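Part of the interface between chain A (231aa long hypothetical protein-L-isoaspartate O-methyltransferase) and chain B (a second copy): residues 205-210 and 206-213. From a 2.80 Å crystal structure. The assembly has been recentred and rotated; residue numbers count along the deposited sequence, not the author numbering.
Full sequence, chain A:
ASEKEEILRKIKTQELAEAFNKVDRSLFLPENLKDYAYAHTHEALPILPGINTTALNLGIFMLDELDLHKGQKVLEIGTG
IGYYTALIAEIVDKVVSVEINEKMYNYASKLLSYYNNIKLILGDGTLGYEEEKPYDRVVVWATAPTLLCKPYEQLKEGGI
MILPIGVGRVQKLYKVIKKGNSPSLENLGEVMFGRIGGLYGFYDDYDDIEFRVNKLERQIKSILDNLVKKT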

# COMPACT_ATOMS: atom_id res chain seq x y z
N ASP A 205 13.99 8.10 -5.58
CA ASP A 205 12.96 7.98 -6.62
C ASP A 205 11.56 8.16 -6.07
O ASP A 205 11.34 8.15 -4.85
CB ASP A 205 13.04 6.60 -7.31
CG ASP A 205 14.32 6.41 -8.11
OD1 ASP A 205 14.61 7.26 -8.99
OD2 ASP A 205 15.04 5.40 -7.88
N TYR A 206 10.59 8.34 -6.96
CA TYR A 206 9.21 8.51 -6.52
C TYR A 206 8.84 7.23 -5.78
O TYR A 206 9.18 6.12 -6.22
CB TYR A 206 8.27 8.72 -7.71
CG TYR A 206 6.81 8.70 -7.31
CD1 TYR A 206 6.27 9.69 -6.49
CD2 TYR A 206 5.98 7.64 -7.69
CE1 TYR A 206 4.93 9.63 -6.05
CE2 TYR A 206 4.65 7.57 -7.26
CZ TYR A 206 4.14 8.57 -6.44
OH TYR A 206 2.85 8.48 -5.98
N ASP A 207 8.15 7.38 -4.65
CA ASP A 207 7.78 6.21 -3.86
C ASP A 207 6.51 5.51 -4.34
O ASP A 207 5.41 5.81 -3.86
CB ASP A 207 7.61 6.57 -2.38
CG ASP A 207 7.79 5.36 -1.47
OD1 ASP A 207 7.27 4.27 -1.80
OD2 ASP A 207 8.46 5.50 -0.42
N ASP A 208 6.67 4.57 -5.27
CA ASP A 208 5.55 3.80 -5.79
C ASP A 208 5.75 2.43 -5.17
O ASP A 208 6.68 1.71 -5.52
CB ASP A 208 5.63 3.71 -7.30
CG ASP A 208 4.57 2.78 -7.90
OD1 ASP A 208 4.49 1.60 -7.49
OD2 ASP A 208 3.83 3.24 -8.79
N ILE A 209 4.87 2.05 -4.24
CA ILE A 209 5.01 0.77 -3.55
C ILE A 209 4.65 -0.44 -4.39
O ILE A 209 5.17 -1.54 -4.19
CB ILE A 209 4.20 0.75 -2.25
CG1 ILE A 209 4.39 -0.60 -1.57
CG2 ILE A 209 2.74 1.03 -2.54
CD1 ILE A 209 3.97 -0.62 -0.14
N GLU A 210 3.75 -0.23 -5.35
CA GLU A 210 3.33 -1.30 -6.23
C GLU A 210 4.59 -1.85 -6.88
O GLU A 210 4.88 -3.04 -6.80
CB GLU A 210 2.37 -0.77 -7.30
CG GLU A 210 1.02 -1.45 -7.27
CD GLU A 210 1.12 -2.94 -7.52
OE1 GLU A 210 1.66 -3.32 -8.57
OE2 GLU A 210 0.67 -3.72 -6.65
N TYR B 206 5.50 14.09 4.01
CA TYR B 206 5.98 12.78 3.61
C TYR B 206 5.10 12.15 2.54
O TYR B 206 3.87 12.10 2.70
CB TYR B 206 6.04 11.84 4.80
CG TYR B 206 7.15 12.16 5.77
CD1 TYR B 206 6.91 12.92 6.91
CD2 TYR B 206 8.44 11.66 5.56
CE1 TYR B 206 7.92 13.17 7.83
CE2 TYR B 206 9.46 11.91 6.47
CZ TYR B 206 9.19 12.67 7.60
OH TYR B 206 10.20 12.92 8.51
N ASP B 207 5.73 11.64 1.49
CA ASP B 207 4.99 11.05 0.39
C ASP B 207 5.07 9.53 0.24
O ASP B 207 5.45 9.02 -0.81
CB ASP B 207 5.43 11.69 -0.92
CG ASP B 207 4.52 11.33 -2.09
OD1 ASP B 207 3.28 11.51 -1.95
OD2 ASP B 207 5.03 10.86 -3.13
N ASP B 208 4.73 8.79 1.30
CA ASP B 208 4.72 7.34 1.21
C ASP B 208 3.25 7.02 1.37
O ASP B 208 2.51 7.80 1.98
CB ASP B 208 5.59 6.68 2.29
CG ASP B 208 5.36 7.25 3.67
OD1 ASP B 208 5.87 8.35 3.97
OD2 ASP B 208 4.66 6.60 4.47
N ILE B 209 2.83 5.92 0.76
CA ILE B 209 1.45 5.50 0.76
C ILE B 209 0.82 5.41 2.15
O ILE B 209 -0.40 5.56 2.29
CB ILE B 209 1.29 4.14 -0.02
CG1 ILE B 209 -0.09 4.11 -0.68
CG2 ILE B 209 1.50 2.94 0.89
CD1 ILE B 209 -0.44 2.81 -1.29
N GLU B 210 1.63 5.18 3.18
CA GLU B 210 1.08 5.11 4.52
C GLU B 210 0.55 6.52 4.85
O GLU B 210 -0.62 6.70 5.20
CB GLU B 210 2.16 4.66 5.51
CG GLU B 210 1.70 4.52 6.97
CD GLU B 210 0.49 3.58 7.17
OE1 GLU B 210 0.43 2.48 6.57
OE2 GLU B 210 -0.41 3.96 7.96
N PHE B 211 1.42 7.51 4.70
CA PHE B 211 1.06 8.89 4.97
C PHE B 211 -0.11 9.39 4.18
O PHE B 211 -0.99 10.02 4.74
CB PHE B 211 2.26 9.80 4.73
CG PHE B 211 3.10 10.00 5.94
CD1 PHE B 211 3.75 8.91 6.53
CD2 PHE B 211 3.18 11.26 6.55
CE1 PHE B 211 4.47 9.06 7.73
CE2 PHE B 211 3.90 11.43 7.76
CZ PHE B 211 4.55 10.33 8.35
N ARG B 212 -0.09 9.11 2.88
CA ARG B 212 -1.14 9.53 1.95
C ARG B 212 -2.52 8.99 2.36
O ARG B 212 -3.53 9.69 2.27
CB ARG B 212 -0.78 9.05 0.53
CG ARG B 212 0.46 9.69 -0.07
CD ARG B 212 0.92 8.96 -1.32
NE ARG B 212 -0.03 9.06 -2.42
CZ ARG B 212 0.03 8.30 -3.51
NH1 ARG B 212 1.00 7.40 -3.63
NH2 ARG B 212 -0.90 8.38 -4.46
N VAL B 213 -2.53 7.74 2.81
CA VAL B 213 -3.74 7.07 3.26
C VAL B 213 -4.21 7.67 4.58
O VAL B 213 -5.40 7.90 4.76
CB VAL B 213 -3.48 5.58 3.39
CG1 VAL B 213 -4.66 4.89 4.06
CG2 VAL B 213 -3.20 5.00 2.00
O HOH W 1 1.84 11.05 -4.89
O HOH W 2 3.56 7.40 -2.54
O HOH W 3 8.09 9.58 -3.07
O HOH W 4 3.72 4.42 -2.05

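The two chains are copies of one protein, and the stretches overlap at residues 206 to 210, yet they meet without a single direct hydrogen bond between them; van der Waals contacts and four waters join them instead. Each runs through a loop into the start of a helix, at A:Ile209 and B:Ile209. The backbones come near at A:Asp207 and B:Asp208, whose CA atoms lie 6.0 Å apart, and at A:Ile209 and B:Ile209, whose CA atoms are 7.3 Å apart.

Both isoleucines point toward the partner, and A:Ile209 CG2 meets B:Ile209 CD1 at 3.9 Å, a contact that needs no polar partner. Their chi1 angles differ: t in A:Ile209, but -149° in B:Ile209, between wells. With chi2 at t, the B chain extends its CD1 to the CG2 methyl of its counterpart. Water 4 donates to A:Asp207 O (2.8 Å) and accepts weakly from A:Ile209 N (3.4 Å) and B:Ile209 N (3.3 Å).

A:Asp207 and B:Asp207 both have chi1 t and point toward the partner; A:Asp207 CB lies 3.6 Å from B:Asp207 O. Water 3 accepts from A:Asp207 N (2.7 Å) and donates weakly to B:Asp207 OD2 (3.3 Å).

A:Tyr206 starts out sideways, but with chi1 t its ring reaches across, bringing CE1 within 3.2 Å of B:Asp207 OD2. Water 1 donates to A:Tyr206 OH (3.0 Å) and weakly to B:Asp207 OD1 (3.3 Å).

B:Arg212 has its CA-to-CB bond toward chain A, and with chi1 m and chi2 t its NH1 comes within 3.2 Å of A:Tyr206 OH, at an angle too poor for a hydrogen bond. Water 2 accepts from B:Arg212 NH1 (2.8 Å) and donates to A:Asp207 O (2.8 Å) and B:Asp207 O (3.0 Å).

Aspartate suits the N-cap because its short carboxylate can accept from free amides in the first helical turn. In B:Asp208, chi1 p places OD2 3.4 Å from B:Phe211 N, a weak capping bond. A:Asp208 adopts t instead and caps a backbone N just past the stretch, its CA-to-CB bond pointing away from chain B.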